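Local structure of starch synthase I (4HLN) at residues E427-L432 with D469-M474; N399-T404 with V507-T512; L475-G478 with F482-W485; R487-E490 with K496-G499; H411-S414 with G420-K423. The protein belongs to the starch synthase family of glycosyltransferases and is built as a GT-B enzyme, with two Rossmann-like domains facing each other. One frame throughout, in Å; residues are numbered along the deposited sequence.

Contact 1. Residues E427-L432 with D469-M474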
# COMPACT_ATOMS: atom_id res chain seq x y z
N GLU A 427 -14.59 -26.72 13.68
CA GLU A 427 -14.60 -27.31 12.36
C GLU A 427 -13.25 -27.15 11.66
O GLU A 427 -12.88 -27.95 10.81
CB GLU A 427 -15.71 -26.70 11.51
CG GLU A 427 -17.07 -27.28 11.83
CD GLU A 427 -17.08 -28.80 11.74
OE1 GLU A 427 -17.10 -29.33 10.61
OE2 GLU A 427 -17.05 -29.47 12.81
N LEU A 428 -12.52 -26.12 12.05
CA LEU A 428 -11.22 -25.89 11.48
C LEU A 428 -10.21 -26.83 12.12
O LEU A 428 -9.39 -27.43 11.43
CB LEU A 428 -10.81 -24.42 11.67
CG LEU A 428 -9.40 -24.03 11.18
CD1 LEU A 428 -9.26 -24.22 9.67
CD2 LEU A 428 -9.08 -22.60 11.60
N GLN A 429 -10.25 -26.96 13.45
CA GLN A 429 -9.37 -27.91 14.12
C GLN A 429 -9.58 -29.29 13.52
O GLN A 429 -8.62 -30.03 13.27
CB GLN A 429 -9.62 -27.93 15.62
CG GLN A 429 -9.08 -26.69 16.31
CD GLN A 429 -9.67 -26.47 17.69
OE1 GLN A 429 -10.84 -26.79 17.93
NE2 GLN A 429 -8.87 -25.91 18.60
N ARG A 430 -10.83 -29.63 13.26
CA ARG A 430 -11.13 -30.93 12.69
C ARG A 430 -10.52 -31.10 11.30
O ARG A 430 -9.84 -32.09 11.03
CB ARG A 430 -12.64 -31.19 12.68
CG ARG A 430 -13.23 -31.37 14.09
CD ARG A 430 -14.64 -31.95 14.05
NE ARG A 430 -15.58 -31.12 14.80
CZ ARG A 430 -15.97 -31.36 16.05
NH1 ARG A 430 -15.51 -32.41 16.70
NH2 ARG A 430 -16.82 -30.55 16.65
N GLU A 431 -10.73 -30.12 10.43
CA GLU A 431 -10.14 -30.15 9.10
C GLU A 431 -8.61 -30.29 9.12
O GLU A 431 -8.02 -30.88 8.22
CB GLU A 431 -10.54 -28.88 8.37
CG GLU A 431 -10.36 -28.91 6.87
CD GLU A 431 -10.79 -27.59 6.22
OE1 GLU A 431 -11.40 -26.74 6.92
OE2 GLU A 431 -10.53 -27.40 5.01
N LEU A 432 -7.97 -29.73 10.14
CA LEU A 432 -6.51 -29.72 10.20
C LEU A 432 -5.96 -30.89 11.01
O LEU A 432 -4.75 -31.15 11.00
CB LEU A 432 -5.99 -28.40 10.77
CG LEU A 432 -6.40 -27.15 9.98
CD1 LEU A 432 -6.11 -25.88 10.74
CD2 LEU A 432 -5.71 -27.13 8.64
N ASP A 469 0.96 -23.79 25.61
CA ASP A 469 -0.19 -24.55 25.14
C ASP A 469 -0.95 -23.72 24.12
O ASP A 469 -1.83 -22.93 24.47
CB ASP A 469 -1.12 -24.95 26.29
CG ASP A 469 -2.26 -25.84 25.82
OD1 ASP A 469 -2.14 -26.42 24.71
OD2 ASP A 469 -3.26 -25.98 26.56
N VAL A 470 -0.60 -23.91 22.85
CA VAL A 470 -1.23 -23.21 21.75
C VAL A 470 -1.21 -24.08 20.51
O VAL A 470 -0.43 -25.03 20.41
CB VAL A 470 -0.50 -21.89 21.39
CG1 VAL A 470 -0.45 -20.97 22.59
CG2 VAL A 470 0.90 -22.18 20.87
N GLN A 471 -2.08 -23.74 19.57
CA GLN A 471 -2.04 -24.34 18.25
C GLN A 471 -1.69 -23.26 17.23
O GLN A 471 -2.02 -22.09 17.40
CB GLN A 471 -3.36 -25.02 17.93
CG GLN A 471 -3.98 -25.74 19.11
CD GLN A 471 -5.24 -26.48 18.74
OE1 GLN A 471 -6.06 -25.99 17.96
NE2 GLN A 471 -5.39 -27.69 19.29
N PHE A 472 -1.01 -23.65 16.16
CA PHE A 472 -0.52 -22.69 15.20
C PHE A 472 -0.61 -23.27 13.80
O PHE A 472 0.02 -24.27 13.49
CB PHE A 472 0.92 -22.31 15.50
CG PHE A 472 1.49 -21.34 14.52
CD1 PHE A 472 1.49 -19.99 14.79
CD2 PHE A 472 2.01 -21.78 13.32
CE1 PHE A 472 2.01 -19.08 13.88
CE2 PHE A 472 2.52 -20.88 12.40
CZ PHE A 472 2.52 -19.53 12.68
N VAL A 473 -1.40 -22.64 12.96
CA VAL A 473 -1.49 -23.10 11.59
C VAL A 473 -1.03 -21.99 10.66
O VAL A 473 -1.43 -20.83 10.80
CB VAL A 473 -2.92 -23.51 11.21
CG1 VAL A 473 -3.93 -22.42 11.59
CG2 VAL A 473 -3.00 -23.82 9.71
N MET A 474 -0.16 -22.33 9.73
CA MET A 474 0.17 -21.37 8.71
C MET A 474 -0.12 -21.98 7.36
O MET A 474 0.09 -23.17 7.14
CB MET A 474 1.61 -20.86 8.86
CG MET A 474 2.67 -21.90 8.62
SD MET A 474 4.30 -21.31 9.13
CE MET A 474 4.58 -19.94 8.00

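Contact 2. Residues N399-T404 with V507-T512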
# COMPACT_ATOMS: atom_id res chain seq x y z
N ASN A 399 -18.09 -8.13 0.15
CA ASN A 399 -18.93 -9.17 -0.42
C ASN A 399 -18.22 -10.51 -0.31
O ASN A 399 -18.85 -11.53 -0.06
CB ASN A 399 -19.28 -8.85 -1.87
CG ASN A 399 -19.96 -7.49 -2.02
OD1 ASN A 399 -19.57 -6.69 -2.87
ND2 ASN A 399 -20.96 -7.23 -1.18
N ASP A 400 -16.91 -10.48 -0.48
CA ASP A 400 -16.08 -11.66 -0.29
C ASP A 400 -15.79 -11.90 1.20
O ASP A 400 -15.72 -13.04 1.64
CB ASP A 400 -14.76 -11.54 -1.06
CG ASP A 400 -14.96 -11.34 -2.55
OD1 ASP A 400 -16.03 -11.73 -3.07
OD2 ASP A 400 -14.05 -10.79 -3.21
N TRP A 401 -15.63 -10.82 1.96
CA TRP A 401 -15.21 -10.95 3.36
C TRP A 401 -16.24 -10.46 4.36
O TRP A 401 -16.17 -9.33 4.85
CB TRP A 401 -13.86 -10.26 3.59
CG TRP A 401 -12.80 -10.76 2.66
CD1 TRP A 401 -12.53 -10.30 1.41
CD2 TRP A 401 -11.87 -11.83 2.91
NE1 TRP A 401 -11.49 -11.01 0.86
CE2 TRP A 401 -11.07 -11.95 1.76
CE3 TRP A 401 -11.65 -12.69 3.99
CZ2 TRP A 401 -10.05 -12.90 1.66
CZ3 TRP A 401 -10.64 -13.63 3.89
CH2 TRP A 401 -9.86 -13.73 2.73
N ASN A 402 -17.17 -11.33 4.70
CA ASN A 402 -18.16 -11.01 5.69
C ASN A 402 -18.53 -12.29 6.42
O ASN A 402 -19.00 -13.24 5.81
CB ASN A 402 -19.37 -10.37 5.02
CG ASN A 402 -20.42 -9.95 6.01
OD1 ASN A 402 -20.12 -9.67 7.17
ND2 ASN A 402 -21.66 -9.89 5.56
N PRO A 403 -18.29 -12.33 7.74
CA PRO A 403 -18.57 -13.55 8.52
C PRO A 403 -20.04 -13.90 8.51
O PRO A 403 -20.41 -15.01 8.91
CB PRO A 403 -18.14 -13.17 9.94
CG PRO A 403 -17.24 -11.99 9.79
CD PRO A 403 -17.69 -11.27 8.56
N THR A 404 -20.89 -12.98 8.07
CA THR A 404 -22.32 -13.24 8.12
C THR A 404 -22.83 -13.93 6.86
O THR A 404 -23.88 -14.57 6.88
CB THR A 404 -23.13 -11.97 8.44
OG1 THR A 404 -22.50 -11.24 9.50
CG2 THR A 404 -24.53 -12.36 8.90
N VAL A 507 -9.68 -22.19 1.99
CA VAL A 507 -9.03 -22.54 3.25
C VAL A 507 -8.55 -21.30 4.01
O VAL A 507 -8.56 -21.27 5.24
CB VAL A 507 -7.87 -23.53 3.06
CG1 VAL A 507 -7.09 -23.70 4.35
CG2 VAL A 507 -8.41 -24.89 2.59
N SER A 508 -8.14 -20.28 3.27
CA SER A 508 -7.71 -19.05 3.91
C SER A 508 -8.88 -18.35 4.60
O SER A 508 -8.72 -17.74 5.66
CB SER A 508 -6.99 -18.14 2.92
OG SER A 508 -7.86 -17.74 1.89
N HIS A 509 -10.07 -18.45 4.00
CA HIS A 509 -11.27 -17.86 4.62
C HIS A 509 -11.56 -18.59 5.94
O HIS A 509 -11.85 -17.95 6.96
CB HIS A 509 -12.49 -17.94 3.68
CG HIS A 509 -12.54 -16.86 2.64
ND1 HIS A 509 -13.50 -15.87 2.64
CD2 HIS A 509 -11.75 -16.61 1.57
CE1 HIS A 509 -13.30 -15.06 1.62
NE2 HIS A 509 -12.24 -15.49 0.95
N ARG A 510 -11.49 -19.92 5.92
CA ARG A 510 -11.76 -20.72 7.11
C ARG A 510 -10.72 -20.53 8.21
O ARG A 510 -11.05 -20.58 9.40
CB ARG A 510 -11.84 -22.19 6.76
CG ARG A 510 -13.21 -22.63 6.30
CD ARG A 510 -13.15 -24.05 5.78
NE ARG A 510 -13.63 -24.06 4.41
CZ ARG A 510 -13.06 -24.73 3.41
NH1 ARG A 510 -11.98 -25.46 3.64
NH2 ARG A 510 -13.60 -24.67 2.20
N ILE A 511 -9.47 -20.32 7.81
CA ILE A 511 -8.44 -20.03 8.79
C ILE A 511 -8.74 -18.69 9.44
O ILE A 511 -8.71 -18.55 10.66
CB ILE A 511 -7.04 -20.02 8.18
CG1 ILE A 511 -6.54 -21.45 8.04
CG2 ILE A 511 -6.08 -19.24 9.07
CD1 ILE A 511 -5.41 -21.58 7.07
N THR A 512 -9.06 -17.70 8.61
CA THR A 512 -9.33 -16.36 9.11
C THR A 512 -10.45 -16.40 10.12
O THR A 512 -10.36 -15.80 11.19
CB THR A 512 -9.68 -15.41 7.97
OG1 THR A 512 -8.61 -15.41 7.03
CG2 THR A 512 -9.89 -13.99 8.48

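Contact 3. Residues L475-G478 with F482-W485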
# COMPACT_ATOMS: atom_id res chain seq x y z
N LEU A 475 -0.66 -21.16 6.47
CA LEU A 475 -0.97 -21.56 5.12
C LEU A 475 -0.20 -20.64 4.20
O LEU A 475 -0.25 -19.41 4.35
CB LEU A 475 -2.47 -21.42 4.85
CG LEU A 475 -2.87 -21.12 3.40
CD1 LEU A 475 -2.86 -22.37 2.58
CD2 LEU A 475 -4.24 -20.47 3.32
N GLY A 476 0.51 -21.22 3.25
CA GLY A 476 1.19 -20.43 2.25
C GLY A 476 2.10 -21.27 1.40
O GLY A 476 2.29 -22.46 1.66
N SER A 477 2.69 -20.63 0.39
CA SER A 477 3.53 -21.34 -0.56
C SER A 477 4.46 -20.40 -1.31
O SER A 477 4.14 -19.22 -1.52
CB SER A 477 2.65 -22.08 -1.56
OG SER A 477 3.43 -22.82 -2.48
N GLY A 478 5.60 -20.93 -1.72
CA GLY A 478 6.48 -20.22 -2.63
C GLY A 478 7.94 -20.30 -2.23
O GLY A 478 8.71 -19.38 -2.51
N PHE A 482 11.65 -23.66 2.79
CA PHE A 482 10.82 -23.29 3.93
C PHE A 482 9.59 -24.22 4.02
O PHE A 482 9.18 -24.64 5.11
CB PHE A 482 10.38 -21.83 3.83
CG PHE A 482 9.71 -21.32 5.06
CD1 PHE A 482 10.45 -20.82 6.12
CD2 PHE A 482 8.33 -21.36 5.18
CE1 PHE A 482 9.84 -20.36 7.27
CE2 PHE A 482 7.71 -20.91 6.33
CZ PHE A 482 8.46 -20.41 7.37
N GLU A 483 9.02 -24.54 2.86
CA GLU A 483 7.96 -25.52 2.78
C GLU A 483 8.41 -26.80 3.45
O GLU A 483 7.67 -27.40 4.24
CB GLU A 483 7.59 -25.79 1.32
CG GLU A 483 6.92 -24.61 0.63
CD GLU A 483 6.58 -24.90 -0.83
OE1 GLU A 483 6.72 -26.08 -1.25
OE2 GLU A 483 6.17 -23.96 -1.54
N GLY A 484 9.63 -27.22 3.13
CA GLY A 484 10.20 -28.43 3.71
C GLY A 484 10.25 -28.29 5.21
O GLY A 484 10.07 -29.27 5.95
N TRP A 485 10.49 -27.07 5.66
CA TRP A 485 10.63 -26.79 7.08
C TRP A 485 9.27 -26.86 7.77
O TRP A 485 9.15 -27.34 8.89
CB TRP A 485 11.26 -25.43 7.30
CG TRP A 485 11.20 -25.02 8.72
CD1 TRP A 485 12.11 -25.31 9.69
CD2 TRP A 485 10.15 -24.28 9.35
NE1 TRP A 485 11.70 -24.77 10.89
CE2 TRP A 485 10.51 -24.14 10.71
CE3 TRP A 485 8.96 -23.71 8.90
CZ2 TRP A 485 9.71 -23.45 11.62
CZ3 TRP A 485 8.17 -23.02 9.81
CH2 TRP A 485 8.54 -22.90 11.16

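Contact 4. Residues R487-E490 with K496-G499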
# COMPACT_ATOMS: atom_id res chain seq x y z
N ARG A 487 6.95 -28.89 6.97
CA ARG A 487 6.69 -30.32 7.16
C ARG A 487 7.39 -30.93 8.38
O ARG A 487 6.77 -31.66 9.15
CB ARG A 487 7.02 -31.11 5.88
CG ARG A 487 6.22 -30.67 4.67
CD ARG A 487 6.55 -31.49 3.42
NE ARG A 487 7.78 -31.04 2.77
CZ ARG A 487 7.82 -30.21 1.73
NH1 ARG A 487 6.69 -29.74 1.21
NH2 ARG A 487 8.99 -29.85 1.21
N SER A 488 8.66 -30.61 8.57
CA SER A 488 9.42 -31.19 9.67
C SER A 488 8.94 -30.65 11.02
O SER A 488 8.94 -31.37 12.02
CB SER A 488 10.92 -30.93 9.50
OG SER A 488 11.15 -29.79 8.69
N THR A 489 8.55 -29.39 11.03
CA THR A 489 8.10 -28.73 12.25
C THR A 489 6.81 -29.36 12.74
O THR A 489 6.63 -29.60 13.94
CB THR A 489 7.83 -27.24 11.99
OG1 THR A 489 8.98 -26.64 11.39
CG2 THR A 489 7.47 -26.52 13.28
N GLU A 490 5.90 -29.59 11.79
CA GLU A 490 4.63 -30.23 12.06
C GLU A 490 4.86 -31.58 12.72
O GLU A 490 4.10 -32.00 13.59
CB GLU A 490 3.91 -30.45 10.73
CG GLU A 490 2.60 -31.17 10.84
CD GLU A 490 1.77 -30.95 9.60
OE1 GLU A 490 1.25 -29.83 9.42
OE2 GLU A 490 1.65 -31.89 8.80
N LYS A 496 0.24 -29.42 17.86
CA LYS A 496 0.27 -27.98 18.06
C LYS A 496 0.48 -27.20 16.77
O LYS A 496 0.04 -26.06 16.66
CB LYS A 496 1.38 -27.62 19.05
CG LYS A 496 1.16 -28.10 20.46
CD LYS A 496 2.32 -27.66 21.35
CE LYS A 496 2.06 -27.97 22.82
NZ LYS A 496 3.04 -27.31 23.72
N PHE A 497 1.15 -27.80 15.80
CA PHE A 497 1.54 -27.08 14.60
C PHE A 497 1.06 -27.75 13.32
O PHE A 497 1.24 -28.95 13.13
CB PHE A 497 3.06 -26.90 14.54
CG PHE A 497 3.53 -26.23 13.29
CD1 PHE A 497 3.83 -24.87 13.29
CD2 PHE A 497 3.67 -26.94 12.11
CE1 PHE A 497 4.26 -24.24 12.13
CE2 PHE A 497 4.10 -26.31 10.95
CZ PHE A 497 4.40 -24.96 10.96
N ARG A 498 0.47 -26.95 12.43
CA ARG A 498 0.05 -27.41 11.11
C ARG A 498 0.53 -26.47 10.00
O ARG A 498 0.41 -25.25 10.11
CB ARG A 498 -1.47 -27.55 11.04
CG ARG A 498 -2.05 -28.59 11.99
CD ARG A 498 -1.66 -30.01 11.61
NE ARG A 498 -2.32 -30.98 12.48
CZ ARG A 498 -1.79 -31.46 13.60
NH1 ARG A 498 -0.57 -31.09 13.99
NH2 ARG A 498 -2.47 -32.33 14.33
N GLY A 499 1.07 -27.05 8.94
CA GLY A 499 1.54 -26.30 7.80
C GLY A 499 0.82 -26.75 6.54
O GLY A 499 1.01 -27.87 6.06

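Contact 5. Residues H411-S414 with G420-K423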
# COMPACT_ATOMS: atom_id res chain seq x y z
N HIS A 411 -20.08 -22.18 9.27
CA HIS A 411 -21.08 -21.48 10.08
C HIS A 411 -20.92 -19.98 9.98
O HIS A 411 -19.84 -19.47 9.73
CB HIS A 411 -20.99 -21.89 11.54
CG HIS A 411 -21.22 -23.35 11.75
ND1 HIS A 411 -22.47 -23.92 11.68
CD2 HIS A 411 -20.36 -24.36 12.03
CE1 HIS A 411 -22.37 -25.22 11.90
NE2 HIS A 411 -21.10 -25.51 12.12
N HIS A 412 -22.02 -19.26 10.18
CA HIS A 412 -21.97 -17.82 10.04
C HIS A 412 -22.16 -17.14 11.39
O HIS A 412 -22.77 -17.69 12.31
CB HIS A 412 -22.99 -17.33 9.02
CG HIS A 412 -22.73 -17.83 7.63
ND1 HIS A 412 -23.73 -18.18 6.76
CD2 HIS A 412 -21.57 -18.02 6.96
CE1 HIS A 412 -23.20 -18.57 5.61
NE2 HIS A 412 -21.89 -18.49 5.71
N TYR A 413 -21.62 -15.94 11.50
CA TYR A 413 -21.71 -15.19 12.74
C TYR A 413 -21.62 -13.69 12.48
O TYR A 413 -21.29 -13.25 11.37
CB TYR A 413 -20.64 -15.65 13.73
CG TYR A 413 -19.20 -15.41 13.31
CD1 TYR A 413 -18.55 -14.22 13.61
CD2 TYR A 413 -18.48 -16.38 12.64
CE1 TYR A 413 -17.24 -14.01 13.24
CE2 TYR A 413 -17.17 -16.19 12.27
CZ TYR A 413 -16.55 -15.00 12.57
OH TYR A 413 -15.23 -14.81 12.19
N SER A 414 -21.91 -12.90 13.51
CA SER A 414 -21.89 -11.46 13.37
C SER A 414 -21.43 -10.86 14.69
O SER A 414 -21.16 -11.58 15.65
CB SER A 414 -23.29 -10.94 13.03
OG SER A 414 -24.20 -11.22 14.09
N GLY A 420 -21.18 -18.59 16.28
CA GLY A 420 -20.80 -19.25 15.04
C GLY A 420 -19.30 -19.36 14.89
O GLY A 420 -18.79 -20.28 14.25
N LYS A 421 -18.58 -18.41 15.48
CA LYS A 421 -17.13 -18.41 15.34
C LYS A 421 -16.52 -19.60 16.08
O LYS A 421 -15.55 -20.22 15.62
CB LYS A 421 -16.54 -17.08 15.81
CG LYS A 421 -15.13 -16.85 15.32
CD LYS A 421 -14.48 -15.65 16.01
CE LYS A 421 -12.97 -15.61 15.76
NZ LYS A 421 -12.61 -15.40 14.33
N ALA A 422 -17.10 -19.95 17.23
CA ALA A 422 -16.64 -21.12 17.98
C ALA A 422 -16.78 -22.41 17.18
O ALA A 422 -15.89 -23.26 17.20
CB ALA A 422 -17.40 -21.22 19.29
N LYS A 423 -17.90 -22.56 16.48
CA LYS A 423 -18.13 -23.68 15.59
C LYS A 423 -17.13 -23.71 14.44
O LYS A 423 -16.61 -24.77 14.07
CB LYS A 423 -19.57 -23.66 15.08
CG LYS A 423 -20.58 -23.46 16.19
CD LYS A 423 -21.99 -23.76 15.74
CE LYS A 423 -22.99 -23.38 16.84
NZ LYS A 423 -24.41 -23.65 16.49
O HOH W 1 -23.47 -16.80 14.95

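Contact 1. Residues E427-L432 with D469-M474
Helix 419-432 packs over strand 471-476 of the six-stranded parallel sheet, and Q429 and L432 on the helix meet Q471 and V473 on the strand. The two glutamines form the polar half of this buried interface. Q429 NE2 donates to Q471 OE1 at 2.9 Å, with an N-H...O angle of 156°. The donor stands above the Q471 carbonyl plane, and the two amides are turned steeply against each other, with planes 72° apart. Both chains are extended beyond CG, bridging a CA-CA separation of 9.1 Å between Q429 and Q471, and cross at about a right angle. Further bonds from Q429 NE2 to R437 O and from Q471 NE2 to P435 O fix the rotation of each amide. This is the helix-on-sheet layering of a Rossmann-like domain: Q471 and V473 face helix 419-432, whereas M474 points to the other side and packs on F482 and M486 of helix 480-492. The apolar half is small, with L432 CD1 lying 3.9 Å from V473 CG2. With V473 CG2 anti to the backbone N, L432 CD1 meets the branched end of the valine crosswise, also nearing CB.

Contact 2. Residues N399-T404 with V507-T512
W401 and H509 stack face to face, the six-membered ring of the indole lying over the imidazole with centroids 3.8 Å apart and planes only 12° from parallel. W401 CZ3 sits above the centre of the imidazole, and W401 CH2 comes within 3.5 Å of H509 NE2. The edge of the histidine ring is also engaged: D400 O lies in the ring plane, 3.2 Å from H509 CE1. At the indole's own edge, T512 OG1 stands 4.1 Å from W401 CZ3.

A second shell holds these groups in place. H509 ND1 is hydrogen-bonded to D406 OD2, which fixes the rotation of the imidazole and would probably polarise it. T512 OG1 donates to S508 O at 2.7 Å, while T512 N reaches the same oxygen from the opposite face of the carbonyl plane, so one acceptor serves two donors. On the loop side, W401 O accepts from Q536 NE2 and the indole also stacks with Y533. Its chi1 of -55° sets CG beside the backbone N and swings the ring across to the helix.

The loop between strand 389-391 and helix 419-432 is thus laid against helix 505-514. That helix in turn rests on the parallel sheet, its S508 and I511 packing on I446 of strand 442-446 and L475 of strand 471-476.

Contact 3. Residues L475-G478 with F482-W485
S477 and G478 both bind E483, tying the end of strand 471-476 to the first turns of helix 480-492 within the beta-alpha-beta unit completed by strand 497-501. L475 is still within the parallel sheet: its backbone pairs with F445 and G447, and its side chain packs on S508 and I511 of helix 505-514. G476, the last strand residue, pairs on the other side with W500 and G502.

The chain then leaves the sheet at S477. The serine's chi1 of -178° sets OG anti to the backbone N, where the hydroxyl donates to E483 OE2 at 3.1 Å. That approach comes from above the carboxylate plane, 42° out of it. At G478 the backbone takes a conformation in which a CB would press against the preceding carbonyl oxygen, so the turn suits glycine.

E483 reaches back from the helix with its chain extended beyond CG, and touches L449 and V501 on the way. Its OE2 also receives a weak hydrogen bond from D479 N, so successive groups of the strand-to-helix turn converge on one oxygen. The nearby N-terminal end of the helix would probably favour the negative charge. The backbone takes a different approach: G478 N meets the anti lone pair of E483 OE2 at 3.1 Å, with an N-H...O angle of 156°.

Contact 4. Residues R487-E490 with K496-G499
E490, near the end of helix 480-492, and F497, which opens strand 497-501, bring their CA atoms within 5.1 Å of each other, so helix and strand nearly touch at the return of the chain. The backbone of the strand is also held directly: G499 N donates to E490 OE1 at 2.8 Å, in a nearly straight bond of 164°, and meets the oxygen close to the direction of its C-O bond. E490 reaches there with CG anti to the backbone N, chi1 177°, and with its chain extended beyond. This is the second half of a beta-alpha-beta crossover that ends in an outermost strand of the parallel sheet; R498 pairs inward with F472 and M474 of strand 471-476, while E490 engages the following N-H from the helix.

Beside this bond F497 packs against the helix. T489 CG2 lies over the centre of its ring, 3.8 Å from the centroid, in a CH-pi contact. E490 CB sits in the ring plane at the edge, 3.8 Å from F497 CD2. T489 turns its hydroxyl the other way, and OG1 is hydrogen-bonded to W485 O. R498 directs its guanidinium to carbonyl oxygens, with K494 O and F497 O bound to NH1, L432 O to NE and G433 O to NH2.

Contact 5. Residues H411-S414 with G420-K423
Two rings of the loop, H411 and Y413, each carry a lysine chain of helix 419-432 across one face. Over H411 lies K423, its CD 3.9 Å from the ring centroid and almost exactly on the ring normal, a CH-pi contact. Y413 is covered by K421, whose CB stands 3.7 Å from the centroid and whose CG follows the ring outward to lie 3.6 Å from Y413 CZ. The backbone of the helix also approaches this ring obliquely, with G420 C 3.8 Å from Y413 CD2.

The close fit depends on G420, which has no side chain to hold the two backbones apart. Its CA comes within 4.8 Å of Y413 CA and 3.7 Å from H412 O. A water lies 2.9 Å from H412 O and makes a weak bond to G420 N.

K421 runs along the tyrosine and bends at its last torsion, chi4 65°, to place NZ among oxygen atoms. That nitrogen is hydrogen-bonded to A513 O, Y537 O and T539 OG1, and Y537 O also accepts from Y413 OH. The pair therefore joins the loop and the helix to the segment around 537-539. The aliphatic part of a buried lysine is sheltered by an aromatic face, while its ammonium is met by carbonyl and hydroxyl oxygens, an environment that would probably stabilise the positive charge.

Overall arrangement
All five contacts lie in or against the domain built on the six-stranded parallel sheet. Along the chain, contact 5 comes first, followed by contacts 1, 3 and 4, all four nested inside the loop closed by contact 2. Contacts 5 and 1 share helix 419-432, their centres about 16 Å apart; contacts 1 and 3 share strand 471-476, and contacts 3 and 4 share helix 480-492, with centres about 11 Å apart. Contacts 1 and 4 lie on neighbouring strands, about 10 Å between centres. A salt bridge between E431 and R510 links contacts 1 and 2, and P403 and T404 hydrogen-bond to Y413 between contacts 2 and 5. The loop after strand 389-391 is thereby fastened to this domain.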